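ADP-ribosylating toxin CARDS (Mycoplasma pneumoniae, PDB 4TLV) transfers the ADP-ribosyl group of NAD(+) to multiple target proteins in vitro and causes vacuolation of mammalian cells, acting as the main virulence factor of the bacterium. Local coordinates at residues L151-V157 with V170-N176; G330-S334 with H514-E518. All coordinates share one frame. Residues are numbered along the deposited sequence.

Contact 1. Residues L151-V157 with V170-N176; sequences LVDAVPV and VETTRIN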
# COMPACT_ATOMS: atom_id res chain seq x y z
N LEU A 151 -7.49 18.05 -15.30
CA LEU A 151 -7.51 17.22 -16.49
C LEU A 151 -6.34 16.25 -16.43
O LEU A 151 -5.22 16.65 -16.14
CB LEU A 151 -7.39 18.10 -17.75
CG LEU A 151 -7.25 17.33 -19.06
CD1 LEU A 151 -8.50 16.50 -19.36
CD2 LEU A 151 -6.95 18.29 -20.21
N VAL A 152 -6.59 14.97 -16.66
CA VAL A 152 -5.48 14.02 -16.70
C VAL A 152 -5.49 13.31 -18.03
O VAL A 152 -6.54 13.17 -18.66
CB VAL A 152 -5.55 12.97 -15.56
CG1 VAL A 152 -5.59 13.67 -14.21
CG2 VAL A 152 -6.76 12.08 -15.74
N ASP A 153 -4.32 12.88 -18.48
CA ASP A 153 -4.25 12.12 -19.72
C ASP A 153 -3.23 10.98 -19.60
O ASP A 153 -2.38 10.98 -18.70
CB ASP A 153 -3.97 13.03 -20.93
CG ASP A 153 -2.64 13.75 -20.82
OD1 ASP A 153 -1.76 13.30 -20.07
OD2 ASP A 153 -2.45 14.78 -21.52
N ALA A 154 -3.37 10.00 -20.48
CA ALA A 154 -2.42 8.91 -20.52
C ALA A 154 -1.67 9.06 -21.83
O ALA A 154 -2.29 9.24 -22.88
CB ALA A 154 -3.16 7.58 -20.49
N VAL A 155 -0.34 9.01 -21.77
CA VAL A 155 0.49 9.12 -22.96
C VAL A 155 1.58 8.05 -22.99
O VAL A 155 2.09 7.62 -21.95
CB VAL A 155 1.14 10.52 -23.03
CG1 VAL A 155 0.07 11.58 -23.17
CG2 VAL A 155 1.97 10.76 -21.79
N PRO A 156 1.97 7.61 -24.20
CA PRO A 156 3.02 6.59 -24.29
C PRO A 156 4.38 7.14 -23.83
O PRO A 156 4.70 8.30 -24.07
CB PRO A 156 3.08 6.24 -25.78
CG PRO A 156 2.38 7.36 -26.50
CD PRO A 156 1.43 8.00 -25.52
N VAL A 157 5.18 6.28 -23.22
CA VAL A 157 6.56 6.59 -22.87
C VAL A 157 7.47 6.47 -24.11
O VAL A 157 7.43 5.47 -24.81
CB VAL A 157 7.06 5.66 -21.75
CG1 VAL A 157 8.54 5.93 -21.42
CG2 VAL A 157 6.17 5.83 -20.49
N VAL A 170 3.77 0.84 -23.67
CA VAL A 170 3.97 1.40 -22.33
C VAL A 170 3.43 2.81 -22.24
O VAL A 170 3.84 3.70 -22.99
CB VAL A 170 5.47 1.41 -21.95
CG1 VAL A 170 5.68 2.02 -20.57
CG2 VAL A 170 6.07 -0.00 -22.01
N GLU A 171 2.51 3.02 -21.29
CA GLU A 171 1.88 4.30 -21.08
C GLU A 171 2.20 4.83 -19.69
O GLU A 171 2.46 4.05 -18.76
CB GLU A 171 0.36 4.17 -21.18
CG GLU A 171 -0.14 3.64 -22.49
CD GLU A 171 -0.23 4.70 -23.56
OE1 GLU A 171 -0.65 5.84 -23.26
OE2 GLU A 171 0.11 4.38 -24.72
N THR A 172 2.13 6.14 -19.54
CA THR A 172 2.13 6.74 -18.21
C THR A 172 1.00 7.77 -18.17
O THR A 172 0.29 7.95 -19.16
CB THR A 172 3.53 7.32 -17.85
OG1 THR A 172 3.55 7.66 -16.46
CG2 THR A 172 3.87 8.55 -18.68
N THR A 173 0.80 8.40 -17.03
CA THR A 173 -0.28 9.37 -16.90
C THR A 173 0.32 10.72 -16.56
O THR A 173 1.45 10.81 -16.09
CB THR A 173 -1.27 8.95 -15.80
OG1 THR A 173 -0.56 8.77 -14.57
CG2 THR A 173 -1.95 7.64 -16.17
N ARG A 174 -0.45 11.77 -16.83
CA ARG A 174 -0.03 13.11 -16.48
C ARG A 174 -1.18 13.85 -15.82
O ARG A 174 -2.33 13.74 -16.26
CB ARG A 174 0.43 13.87 -17.73
CG ARG A 174 1.66 13.26 -18.40
CD ARG A 174 2.13 14.16 -19.52
NE ARG A 174 1.02 14.53 -20.39
CZ ARG A 174 1.09 15.46 -21.34
NH1 ARG A 174 2.22 16.12 -21.54
NH2 ARG A 174 0.02 15.73 -22.08
N ILE A 175 -0.88 14.57 -14.75
CA ILE A 175 -1.87 15.46 -14.16
C ILE A 175 -1.60 16.88 -14.66
O ILE A 175 -0.61 17.51 -14.30
CB ILE A 175 -1.85 15.38 -12.63
CG1 ILE A 175 -2.03 13.93 -12.18
CG2 ILE A 175 -2.95 16.29 -12.03
CD1 ILE A 175 -1.89 13.72 -10.68
N ASN A 176 -2.49 17.38 -15.50
CA ASN A 176 -2.27 18.68 -16.12
C ASN A 176 -2.73 19.87 -15.28
O ASN A 176 -3.82 19.84 -14.69
CB ASN A 176 -2.95 18.69 -17.49
CG ASN A 176 -2.43 17.59 -18.39
OD1 ASN A 176 -1.23 17.54 -18.69
ND2 ASN A 176 -3.31 16.68 -18.81
O HOH W 1 -6.24 20.71 -15.22
O HOH W 2 5.66 3.60 -25.23
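A two-pronged salt bridge dominates this antiparallel pairing: Arg174 NH2 lies 2.7 Å from Asp153 OD2, and Arg174 NE donates to Asp153 OD1 at 3.1 Å. The two residues face each other as a hydrogen-bonded pair, Arg174 N reaching Asp153 O at 2.8 Å and Asp153 N reaching Arg174 O at 3.1 Å, so the register itself brings the charges together. Val155 and Thr172 form the next such pair, followed by Val157 N to Val170 O at 2.9 Å; because proline has no amide hydrogen, Pro156 fits at the non-hydrogen-bonded position between them. A water at each end links the strands further, one joining Leu151 N to Asn176 O, the other Val157 O to Val170 O. Val155 CG2 packs against Arg174 CD (4.1 Å), while Val152 CG1 meets Ile175 CG1 (4.1 Å) among the side chains of the other face. This hairpin belongs to the mART-domain sheet, where strand 76-84 pairs with the other edge of strand 146-156 and helix 56-60 touches Val152 and Thr173.

Contact 2. Residues G330-S334 with H514-E518; sequences GAQIS and HDMNE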
# COMPACT_ATOMS: atom_id res chain seq x y z
N GLY A 330 18.77 -13.66 1.54
CA GLY A 330 18.81 -15.05 1.95
C GLY A 330 17.72 -15.39 2.95
O GLY A 330 17.30 -16.55 3.06
N ALA A 331 17.24 -14.39 3.67
CA ALA A 331 16.18 -14.59 4.64
C ALA A 331 14.80 -14.19 4.08
O ALA A 331 13.87 -13.92 4.83
CB ALA A 331 16.48 -13.84 5.94
N GLN A 332 14.71 -14.15 2.75
CA GLN A 332 13.45 -13.98 2.04
C GLN A 332 12.78 -12.61 2.20
O GLN A 332 11.57 -12.49 2.04
CB GLN A 332 12.46 -15.10 2.41
CG GLN A 332 13.03 -16.50 2.22
CD GLN A 332 12.17 -17.55 2.88
OE1 GLN A 332 12.01 -17.56 4.11
NE2 GLN A 332 11.57 -18.42 2.08
N ILE A 333 13.55 -11.58 2.50
CA ILE A 333 12.94 -10.25 2.50
C ILE A 333 13.34 -9.43 1.28
O ILE A 333 14.37 -9.65 0.65
CB ILE A 333 13.16 -9.47 3.80
CG1 ILE A 333 14.64 -9.23 4.03
CG2 ILE A 333 12.47 -10.15 5.02
CD1 ILE A 333 14.95 -8.88 5.46
N SER A 334 12.45 -8.50 0.94
CA SER A 334 12.60 -7.60 -0.18
C SER A 334 13.10 -6.28 0.37
O SER A 334 12.77 -5.92 1.50
CB SER A 334 11.23 -7.41 -0.84
OG SER A 334 11.27 -6.39 -1.82
N HIS A 514 12.07 -19.32 10.17
CA HIS A 514 10.98 -20.06 9.56
C HIS A 514 10.86 -19.65 8.10
O HIS A 514 11.33 -18.58 7.73
CB HIS A 514 9.69 -19.74 10.33
CG HIS A 514 8.53 -20.60 9.97
ND1 HIS A 514 8.42 -21.92 10.37
CD2 HIS A 514 7.40 -20.33 9.27
CE1 HIS A 514 7.29 -22.43 9.91
NE2 HIS A 514 6.65 -21.49 9.25
N ASP A 515 10.27 -20.51 7.27
CA ASP A 515 10.05 -20.22 5.85
C ASP A 515 8.98 -19.10 5.67
O ASP A 515 7.81 -19.28 6.01
CB ASP A 515 9.63 -21.50 5.13
CG ASP A 515 9.45 -21.32 3.63
OD1 ASP A 515 9.50 -20.17 3.12
OD2 ASP A 515 9.25 -22.35 2.95
N MET A 516 9.39 -17.97 5.14
CA MET A 516 8.47 -16.85 4.86
C MET A 516 7.26 -17.30 4.03
O MET A 516 6.17 -16.78 4.21
CB MET A 516 9.22 -15.71 4.16
CG MET A 516 8.34 -14.49 3.84
SD MET A 516 7.87 -13.55 5.31
CE MET A 516 9.41 -12.73 5.67
N ASN A 517 7.44 -18.29 3.16
CA ASN A 517 6.36 -18.76 2.29
C ASN A 517 5.42 -19.77 2.95
O ASN A 517 4.39 -20.11 2.38
CB ASN A 517 6.93 -19.45 1.04
CG ASN A 517 7.94 -18.60 0.30
OD1 ASN A 517 9.04 -19.06 -0.06
ND2 ASN A 517 7.58 -17.36 0.04
N GLU A 518 5.80 -20.30 4.11
CA GLU A 518 4.98 -21.34 4.73
C GLU A 518 3.62 -20.77 5.16
O GLU A 518 3.54 -19.69 5.75
CB GLU A 518 5.73 -22.00 5.90
CG GLU A 518 5.07 -23.27 6.41
CD GLU A 518 3.90 -22.96 7.33
OE1 GLU A 518 3.97 -21.95 8.07
OE2 GLU A 518 2.91 -23.73 7.30
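One glutamine side chain makes both hydrogen bonds between these two loops, using the two ends of its amide: Gln332 OE1 accepts from Met516 N at 2.8 Å, and Gln332 NE2 donates to Asp515 OD1 at 2.9 Å. The CA-to-CB bond of Gln332 points toward the D3 loop. Asp515 OD1 also accepts from Asn517 N (2.8 Å), an Asx turn, within a type I beta turn closed by Glu518 N to Asp515 O at 2.9 Å. The principle illustrated is docking between domains: residues 330-334 belong to D2 and residues 514-518 to D3, both beta-trefoils, and the contact joins a loop of each. Apolar packing is slight, with Ile333 CG2 4.1 Å from Met516 CE, but both side chains also touch strand 490-495 of D3, Ile333 at Val491 and Met516 at Phe493. Lys481 of D3 hydrogen-bonds to the carbonyls of Met516 and Glu518, while His514 NE2 donates to Glu518 OE1 at 3.0 Å.

In the fold
Read from the N terminus, the chain illustrates two scales of closure. Contact 1 comes first, closing a short hairpin loop of 12 intervening residues within the mART domain. The chain then runs through residues 208-258, inferred to form the NAD(+)-binding pocket, and a linker before D2, where residues 330-334 open contact 2. A further 179 residues, including the rest of D2 and about half of D3, pass before residues 514-518 close it. The two loops therefore follow in series and neither nest nor cross. The centres of contact 1 and contact 2 lie about 37 Å apart, their nearest atoms about 21 Å. One contact pairs two neighbouring strands of the enzymatic domain's sheet; the other joins the two trefoils.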